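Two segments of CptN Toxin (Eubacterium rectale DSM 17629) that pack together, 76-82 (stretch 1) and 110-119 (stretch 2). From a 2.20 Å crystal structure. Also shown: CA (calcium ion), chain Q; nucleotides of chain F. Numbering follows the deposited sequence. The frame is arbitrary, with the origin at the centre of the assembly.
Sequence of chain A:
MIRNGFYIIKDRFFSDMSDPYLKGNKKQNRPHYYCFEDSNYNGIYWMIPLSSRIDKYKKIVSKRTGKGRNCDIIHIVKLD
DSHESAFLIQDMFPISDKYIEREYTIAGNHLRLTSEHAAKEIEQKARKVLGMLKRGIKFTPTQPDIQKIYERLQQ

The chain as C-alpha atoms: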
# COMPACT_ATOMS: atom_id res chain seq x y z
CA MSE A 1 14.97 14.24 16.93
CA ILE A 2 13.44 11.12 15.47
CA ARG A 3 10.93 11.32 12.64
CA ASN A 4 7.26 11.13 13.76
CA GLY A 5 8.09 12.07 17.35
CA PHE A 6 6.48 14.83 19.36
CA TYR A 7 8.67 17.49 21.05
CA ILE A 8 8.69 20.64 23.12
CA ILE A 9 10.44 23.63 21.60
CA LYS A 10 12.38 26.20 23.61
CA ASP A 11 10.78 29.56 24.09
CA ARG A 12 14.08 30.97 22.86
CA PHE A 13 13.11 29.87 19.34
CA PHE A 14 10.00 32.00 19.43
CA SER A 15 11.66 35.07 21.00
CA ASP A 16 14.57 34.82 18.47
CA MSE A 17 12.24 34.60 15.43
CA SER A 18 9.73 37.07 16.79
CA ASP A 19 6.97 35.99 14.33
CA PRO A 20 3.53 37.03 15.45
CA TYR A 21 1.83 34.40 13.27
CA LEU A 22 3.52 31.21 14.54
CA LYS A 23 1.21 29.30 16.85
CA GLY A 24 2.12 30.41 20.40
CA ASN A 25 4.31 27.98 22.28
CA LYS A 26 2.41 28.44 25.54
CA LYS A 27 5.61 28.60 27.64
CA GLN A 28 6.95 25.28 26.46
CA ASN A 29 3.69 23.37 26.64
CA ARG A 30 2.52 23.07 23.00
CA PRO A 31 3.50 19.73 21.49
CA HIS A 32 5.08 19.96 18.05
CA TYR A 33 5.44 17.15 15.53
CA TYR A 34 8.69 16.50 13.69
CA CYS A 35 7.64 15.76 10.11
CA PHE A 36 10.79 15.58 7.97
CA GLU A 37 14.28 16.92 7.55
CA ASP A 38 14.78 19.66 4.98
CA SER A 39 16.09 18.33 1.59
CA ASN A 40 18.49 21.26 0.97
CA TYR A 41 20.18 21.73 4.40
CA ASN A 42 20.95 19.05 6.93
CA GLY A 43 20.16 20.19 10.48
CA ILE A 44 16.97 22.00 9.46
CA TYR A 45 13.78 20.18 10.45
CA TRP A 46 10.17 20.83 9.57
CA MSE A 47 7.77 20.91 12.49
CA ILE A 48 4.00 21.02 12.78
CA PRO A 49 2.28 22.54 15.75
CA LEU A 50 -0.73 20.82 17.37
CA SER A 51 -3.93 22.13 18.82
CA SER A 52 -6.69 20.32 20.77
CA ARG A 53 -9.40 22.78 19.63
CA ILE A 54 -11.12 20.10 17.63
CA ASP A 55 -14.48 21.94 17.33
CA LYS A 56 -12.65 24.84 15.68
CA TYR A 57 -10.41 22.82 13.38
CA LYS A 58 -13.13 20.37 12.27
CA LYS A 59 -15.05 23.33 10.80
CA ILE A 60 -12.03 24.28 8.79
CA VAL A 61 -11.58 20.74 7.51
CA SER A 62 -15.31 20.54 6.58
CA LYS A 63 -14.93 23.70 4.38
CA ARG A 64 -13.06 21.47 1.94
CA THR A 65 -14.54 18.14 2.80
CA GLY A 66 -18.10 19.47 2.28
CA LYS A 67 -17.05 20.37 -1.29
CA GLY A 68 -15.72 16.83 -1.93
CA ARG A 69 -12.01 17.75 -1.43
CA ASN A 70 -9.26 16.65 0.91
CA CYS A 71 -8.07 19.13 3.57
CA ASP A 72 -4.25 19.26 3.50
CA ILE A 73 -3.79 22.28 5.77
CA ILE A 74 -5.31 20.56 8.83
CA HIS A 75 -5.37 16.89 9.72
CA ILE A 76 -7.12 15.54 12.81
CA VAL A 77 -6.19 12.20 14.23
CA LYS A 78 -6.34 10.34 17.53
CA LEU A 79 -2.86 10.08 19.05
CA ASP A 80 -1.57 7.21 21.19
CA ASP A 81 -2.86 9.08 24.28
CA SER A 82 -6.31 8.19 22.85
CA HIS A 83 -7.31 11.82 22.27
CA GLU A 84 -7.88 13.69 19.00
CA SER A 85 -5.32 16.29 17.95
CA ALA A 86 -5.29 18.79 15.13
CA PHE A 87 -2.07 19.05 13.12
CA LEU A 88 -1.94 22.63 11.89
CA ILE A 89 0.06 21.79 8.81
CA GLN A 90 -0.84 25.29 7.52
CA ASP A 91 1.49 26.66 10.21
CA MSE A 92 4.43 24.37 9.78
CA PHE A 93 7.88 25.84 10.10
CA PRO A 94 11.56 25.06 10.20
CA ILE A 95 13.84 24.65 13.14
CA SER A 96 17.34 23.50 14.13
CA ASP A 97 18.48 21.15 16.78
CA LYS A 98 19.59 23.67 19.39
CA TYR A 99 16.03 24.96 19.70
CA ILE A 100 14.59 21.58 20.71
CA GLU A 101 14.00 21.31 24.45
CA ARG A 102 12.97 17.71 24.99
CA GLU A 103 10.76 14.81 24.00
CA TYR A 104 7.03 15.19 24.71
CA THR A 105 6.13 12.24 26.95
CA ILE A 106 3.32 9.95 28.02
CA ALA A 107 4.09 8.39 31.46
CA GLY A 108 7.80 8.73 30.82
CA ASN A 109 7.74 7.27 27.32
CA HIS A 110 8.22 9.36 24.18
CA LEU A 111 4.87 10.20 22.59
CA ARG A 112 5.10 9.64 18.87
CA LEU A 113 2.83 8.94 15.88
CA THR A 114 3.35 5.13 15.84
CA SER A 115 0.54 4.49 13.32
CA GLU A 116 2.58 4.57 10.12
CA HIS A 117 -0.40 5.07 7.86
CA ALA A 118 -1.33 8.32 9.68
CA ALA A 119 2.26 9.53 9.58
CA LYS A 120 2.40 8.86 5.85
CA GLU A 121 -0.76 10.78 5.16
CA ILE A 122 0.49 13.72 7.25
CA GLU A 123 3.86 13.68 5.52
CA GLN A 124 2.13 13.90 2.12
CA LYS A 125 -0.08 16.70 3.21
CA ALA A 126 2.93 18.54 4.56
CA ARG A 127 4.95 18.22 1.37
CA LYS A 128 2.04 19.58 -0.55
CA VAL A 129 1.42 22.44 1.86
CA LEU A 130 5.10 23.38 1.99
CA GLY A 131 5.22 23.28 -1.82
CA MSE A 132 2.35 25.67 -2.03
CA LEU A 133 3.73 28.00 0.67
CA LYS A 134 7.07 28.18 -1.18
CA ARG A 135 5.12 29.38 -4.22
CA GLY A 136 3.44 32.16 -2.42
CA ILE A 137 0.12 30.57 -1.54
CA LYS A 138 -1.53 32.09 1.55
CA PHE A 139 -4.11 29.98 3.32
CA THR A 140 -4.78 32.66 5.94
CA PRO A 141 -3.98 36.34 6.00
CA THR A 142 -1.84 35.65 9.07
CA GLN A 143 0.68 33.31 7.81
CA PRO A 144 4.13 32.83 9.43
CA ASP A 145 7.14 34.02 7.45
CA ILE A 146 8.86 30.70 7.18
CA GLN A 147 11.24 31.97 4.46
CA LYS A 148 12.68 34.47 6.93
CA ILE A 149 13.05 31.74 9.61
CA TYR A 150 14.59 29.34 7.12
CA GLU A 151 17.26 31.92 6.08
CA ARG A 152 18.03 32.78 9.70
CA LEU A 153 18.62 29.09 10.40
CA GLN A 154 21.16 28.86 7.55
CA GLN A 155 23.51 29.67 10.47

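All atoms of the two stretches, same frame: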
# COMPACT_ATOMS: atom_id res chain seq x y z
N ILE A 76 -6.69 15.87 11.46
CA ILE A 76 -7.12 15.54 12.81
C ILE A 76 -7.03 14.04 12.96
O ILE A 76 -7.57 13.28 12.15
CB ILE A 76 -8.55 16.02 13.07
CG1 ILE A 76 -8.56 17.54 13.12
CG2 ILE A 76 -9.06 15.48 14.39
CD1 ILE A 76 -9.93 18.14 13.11
N VAL A 77 -6.31 13.60 13.96
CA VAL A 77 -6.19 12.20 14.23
C VAL A 77 -6.02 11.94 15.72
O VAL A 77 -5.53 12.79 16.48
CB VAL A 77 -5.02 11.60 13.42
CG1 VAL A 77 -3.68 12.10 13.92
CG2 VAL A 77 -5.04 10.08 13.44
N LYS A 78 -6.46 10.77 16.15
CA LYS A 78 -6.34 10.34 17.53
C LYS A 78 -4.91 9.91 17.74
O LYS A 78 -4.42 9.01 17.04
CB LYS A 78 -7.30 9.16 17.77
CG LYS A 78 -8.00 9.15 19.10
CD LYS A 78 -9.00 7.99 19.23
CE LYS A 78 -10.30 8.38 18.55
NZ LYS A 78 -11.43 7.43 18.68
N LEU A 79 -4.24 10.51 18.71
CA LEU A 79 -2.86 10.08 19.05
C LEU A 79 -2.88 8.88 20.00
O LEU A 79 -3.94 8.45 20.46
CB LEU A 79 -2.08 11.20 19.71
CG LEU A 79 -2.05 12.50 18.91
CD1 LEU A 79 -1.15 13.50 19.60
CD2 LEU A 79 -1.56 12.23 17.49
N ASP A 80 -1.71 8.37 20.32
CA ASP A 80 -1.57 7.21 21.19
C ASP A 80 -1.98 7.50 22.67
O ASP A 80 -2.06 6.58 23.46
CB ASP A 80 -0.14 6.65 21.12
CG ASP A 80 0.25 6.18 19.71
OD1 ASP A 80 -0.66 5.97 18.90
OD2 ASP A 80 1.44 6.02 19.42
N ASP A 81 -2.25 8.76 23.01
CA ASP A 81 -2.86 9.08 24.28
C ASP A 81 -4.41 8.94 24.22
O ASP A 81 -5.09 9.31 25.17
CB ASP A 81 -2.46 10.50 24.74
CG ASP A 81 -2.95 11.60 23.80
OD1 ASP A 81 -3.79 11.36 22.89
OD2 ASP A 81 -2.51 12.76 24.00
N SER A 82 -4.91 8.47 23.07
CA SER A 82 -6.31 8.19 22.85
C SER A 82 -7.16 9.44 22.75
O SER A 82 -8.38 9.34 22.79
CB SER A 82 -6.84 7.22 23.88
OG SER A 82 -5.97 6.08 23.96
N HIS A 110 8.26 8.33 25.20
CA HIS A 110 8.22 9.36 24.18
C HIS A 110 6.92 9.23 23.39
O HIS A 110 6.71 8.22 22.74
CB HIS A 110 9.41 9.22 23.26
CG HIS A 110 9.51 10.31 22.25
ND1 HIS A 110 10.29 10.20 21.12
CD2 HIS A 110 8.89 11.51 22.16
CE1 HIS A 110 10.17 11.30 20.40
NE2 HIS A 110 9.32 12.11 21.01
N LEU A 111 6.04 10.22 23.44
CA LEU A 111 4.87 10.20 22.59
C LEU A 111 5.30 10.38 21.14
O LEU A 111 6.08 11.26 20.81
CB LEU A 111 3.90 11.31 22.94
CG LEU A 111 2.54 11.23 22.29
CD1 LEU A 111 1.75 10.05 22.83
CD2 LEU A 111 1.73 12.50 22.53
N ARG A 112 4.81 9.52 20.27
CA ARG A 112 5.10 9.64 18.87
C ARG A 112 3.93 9.08 18.04
O ARG A 112 2.97 8.48 18.58
CB ARG A 112 6.45 9.02 18.57
CG ARG A 112 6.48 7.52 18.68
CD ARG A 112 7.79 6.95 19.22
NE ARG A 112 7.41 6.46 20.52
CZ ARG A 112 7.18 5.19 20.86
NH1 ARG A 112 7.42 4.19 20.05
NH2 ARG A 112 6.75 4.95 22.08
N LEU A 113 3.93 9.39 16.75
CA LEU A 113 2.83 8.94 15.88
C LEU A 113 3.25 7.54 15.37
O LEU A 113 3.85 7.41 14.34
CB LEU A 113 2.60 9.93 14.76
CG LEU A 113 1.34 9.70 13.95
CD1 LEU A 113 0.09 9.87 14.78
CD2 LEU A 113 1.32 10.70 12.81
N THR A 114 2.92 6.50 16.15
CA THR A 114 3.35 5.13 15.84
C THR A 114 2.58 4.52 14.68
O THR A 114 3.12 3.66 13.98
CB THR A 114 3.17 4.20 17.05
OG1 THR A 114 1.80 4.29 17.54
CG2 THR A 114 4.13 4.57 18.14
N SER A 115 1.33 4.94 14.48
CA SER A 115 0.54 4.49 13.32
C SER A 115 1.14 5.01 12.01
O SER A 115 0.90 6.16 11.61
CB SER A 115 -0.90 4.95 13.45
OG SER A 115 -1.58 4.29 14.50
N GLU A 116 1.91 4.17 11.34
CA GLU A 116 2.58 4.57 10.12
C GLU A 116 1.65 5.11 9.05
O GLU A 116 2.02 6.02 8.32
CB GLU A 116 3.44 3.47 9.54
CG GLU A 116 4.62 3.09 10.42
CD GLU A 116 5.33 1.83 9.90
OE1 GLU A 116 5.77 1.86 8.74
OE2 GLU A 116 5.41 0.81 10.62
N HIS A 117 0.44 4.59 8.94
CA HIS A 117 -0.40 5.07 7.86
C HIS A 117 -0.82 6.53 8.10
O HIS A 117 -1.10 7.26 7.15
CB HIS A 117 -1.64 4.19 7.64
CG HIS A 117 -2.74 4.43 8.62
ND1 HIS A 117 -2.74 3.87 9.89
CD2 HIS A 117 -3.87 5.17 8.53
CE1 HIS A 117 -3.81 4.29 10.55
NE2 HIS A 117 -4.52 5.06 9.74
N ALA A 118 -0.95 6.94 9.36
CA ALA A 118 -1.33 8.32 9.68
C ALA A 118 -0.11 9.21 9.42
O ALA A 118 -0.25 10.27 8.83
CB ALA A 118 -1.80 8.46 11.10
N ALA A 119 1.07 8.77 9.82
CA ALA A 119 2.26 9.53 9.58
C ALA A 119 2.44 9.80 8.10
O ALA A 119 2.85 10.90 7.69
CB ALA A 119 3.48 8.81 10.13
CA CA Q . -2.00 3.89 18.90
P G F 13 -2.17 -3.70 19.13
OP1 G F 13 -2.01 -4.92 19.96
OP2 G F 13 -3.41 -2.90 19.23
O5' G F 13 -0.87 -2.84 19.47
C5' G F 13 -0.87 -1.42 19.26
C4' G F 13 0.54 -0.93 19.31
O4' G F 13 1.19 -1.31 18.08
C3' G F 13 0.72 0.58 19.41
O3' G F 13 0.72 0.97 20.79
C2' G F 13 2.08 0.78 18.77
O2' G F 13 3.10 0.49 19.70
C1' G F 13 2.08 -0.28 17.68
N9 G F 13 1.68 0.18 16.35
C8 G F 13 0.43 0.57 15.92
N7 G F 13 0.40 0.89 14.66
C5 G F 13 1.70 0.68 14.22
C6 G F 13 2.28 0.86 12.94
O6 G F 13 1.74 1.27 11.90
N1 G F 13 3.63 0.53 12.95
C2 G F 13 4.33 0.06 14.04
N2 G F 13 5.63 -0.17 13.85
N3 G F 13 3.81 -0.08 15.24
C4 G F 13 2.49 0.21 15.25
P A F 14 0.03 2.33 21.27
OP1 A F 14 -1.03 2.02 22.22
OP2 A F 14 -0.32 3.19 20.07
O5' A F 14 1.22 3.04 22.05
C5' A F 14 2.41 3.42 21.35
C4' A F 14 3.45 3.92 22.33
O4' A F 14 2.88 5.02 23.09
C3' A F 14 3.84 2.90 23.37
O3' A F 14 4.86 2.03 22.93
C2' A F 14 4.31 3.79 24.52
O2' A F 14 5.63 4.25 24.32
C1' A F 14 3.32 4.94 24.44
N9 A F 14 2.14 4.81 25.32
C8 A F 14 0.81 4.92 25.02
N7 A F 14 0.03 4.84 26.08
C5 A F 14 0.92 4.72 27.14
C6 A F 14 0.73 4.62 28.54
N6 A F 14 -0.47 4.60 29.12
N1 A F 14 1.83 4.55 29.32
C2 A F 14 3.03 4.54 28.73
N3 A F 14 3.34 4.65 27.43
C4 A F 14 2.22 4.74 26.69
P U F 42 -2.89 6.96 34.74
OP1 U F 42 -2.02 7.11 35.94
OP2 U F 42 -4.34 7.23 34.76
O5' U F 42 -2.29 7.93 33.63
C5' U F 42 -0.92 7.80 33.18
C4' U F 42 -0.70 8.63 31.94
O4' U F 42 -1.60 8.17 30.88
C3' U F 42 -0.98 10.12 32.11
O3' U F 42 -0.08 10.92 31.38
C2' U F 42 -2.35 10.28 31.49
O2' U F 42 -2.57 11.58 31.02
C1' U F 42 -2.25 9.29 30.35
N1 U F 42 -3.57 8.89 29.82
C2 U F 42 -3.78 9.13 28.49
O2 U F 42 -2.93 9.61 27.77
N3 U F 42 -5.03 8.78 28.03
C4 U F 42 -6.07 8.23 28.75
O4 U F 42 -7.14 7.98 28.19
C5 U F 42 -5.77 8.02 30.14
C6 U F 42 -4.56 8.35 30.62
O HOH W 1 3.32 7.25 21.16
O HOH W 2 -0.43 6.81 16.37
O HOH W 3 -0.68 3.42 16.90
O HOH W 4 -3.23 3.96 21.03
O HOH W 5 -2.67 1.62 19.08
O HOH W 6 -3.52 4.44 17.00

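This is a small, mixed contact: a strip of aliphatic side chains continues into a polar site centred on Asp-80, where a calcium ion and RNA also bind. The two stretches bury 348 Å² between them.

The apolar part runs from Val-77 to Leu-111. Val-77 lies in the strand that ends at Lys-78, and its CA-to-CB bond points toward stretch 2. Val-77 CG2 lies 4.3 Å from Ala-118 CB, in the first turn of the helix. Leu-79 meets two leucines with its two methyls. CD2 of Leu-79 is 4.0 Å from CD1 of Leu-113, and CD1 of Leu-79 is 4.2 Å from CD2 of Leu-111. Leu-113 and Leu-111 leave the backbone sideways, but both side chains (chi1 t, chi2 p) bring their ends nearer to stretch 1.

Asp-80 has the most area covered, 78 Å². It sits in a type I turn from Leu-79 to Ser-82, closed by Ser-82 N to Leu-79 O at 2.8 Å. Thr-114 OG1 donates a short hydrogen bond of 2.6 Å to Asp-80 OD2. Arg-112 O is 3.0 Å from the same OD2, but both are acceptors, so no bond joins them. Water 1 bridges the same two residues: it donates to Asp-80 OD2 at 2.8 Å and accepts from Arg-112 N at 2.9 Å. Water 2 makes a second bridge, from Asp-80 OD1 (2.7 Å) to Ser-115 N (3.2 Å).

The other carboxylate oxygen, Asp-80 OD1, binds calcium at 2.5 Å. A14 of chain F OP2 binds the same ion at 2.2 Å, so the metal links the turn to the RNA backbone. Water 3, a calcium ligand, donates to Thr-114 OG1 at 2.7 Å. Stretch 2 thus reaches the metal through water, while Asp-80 binds it directly.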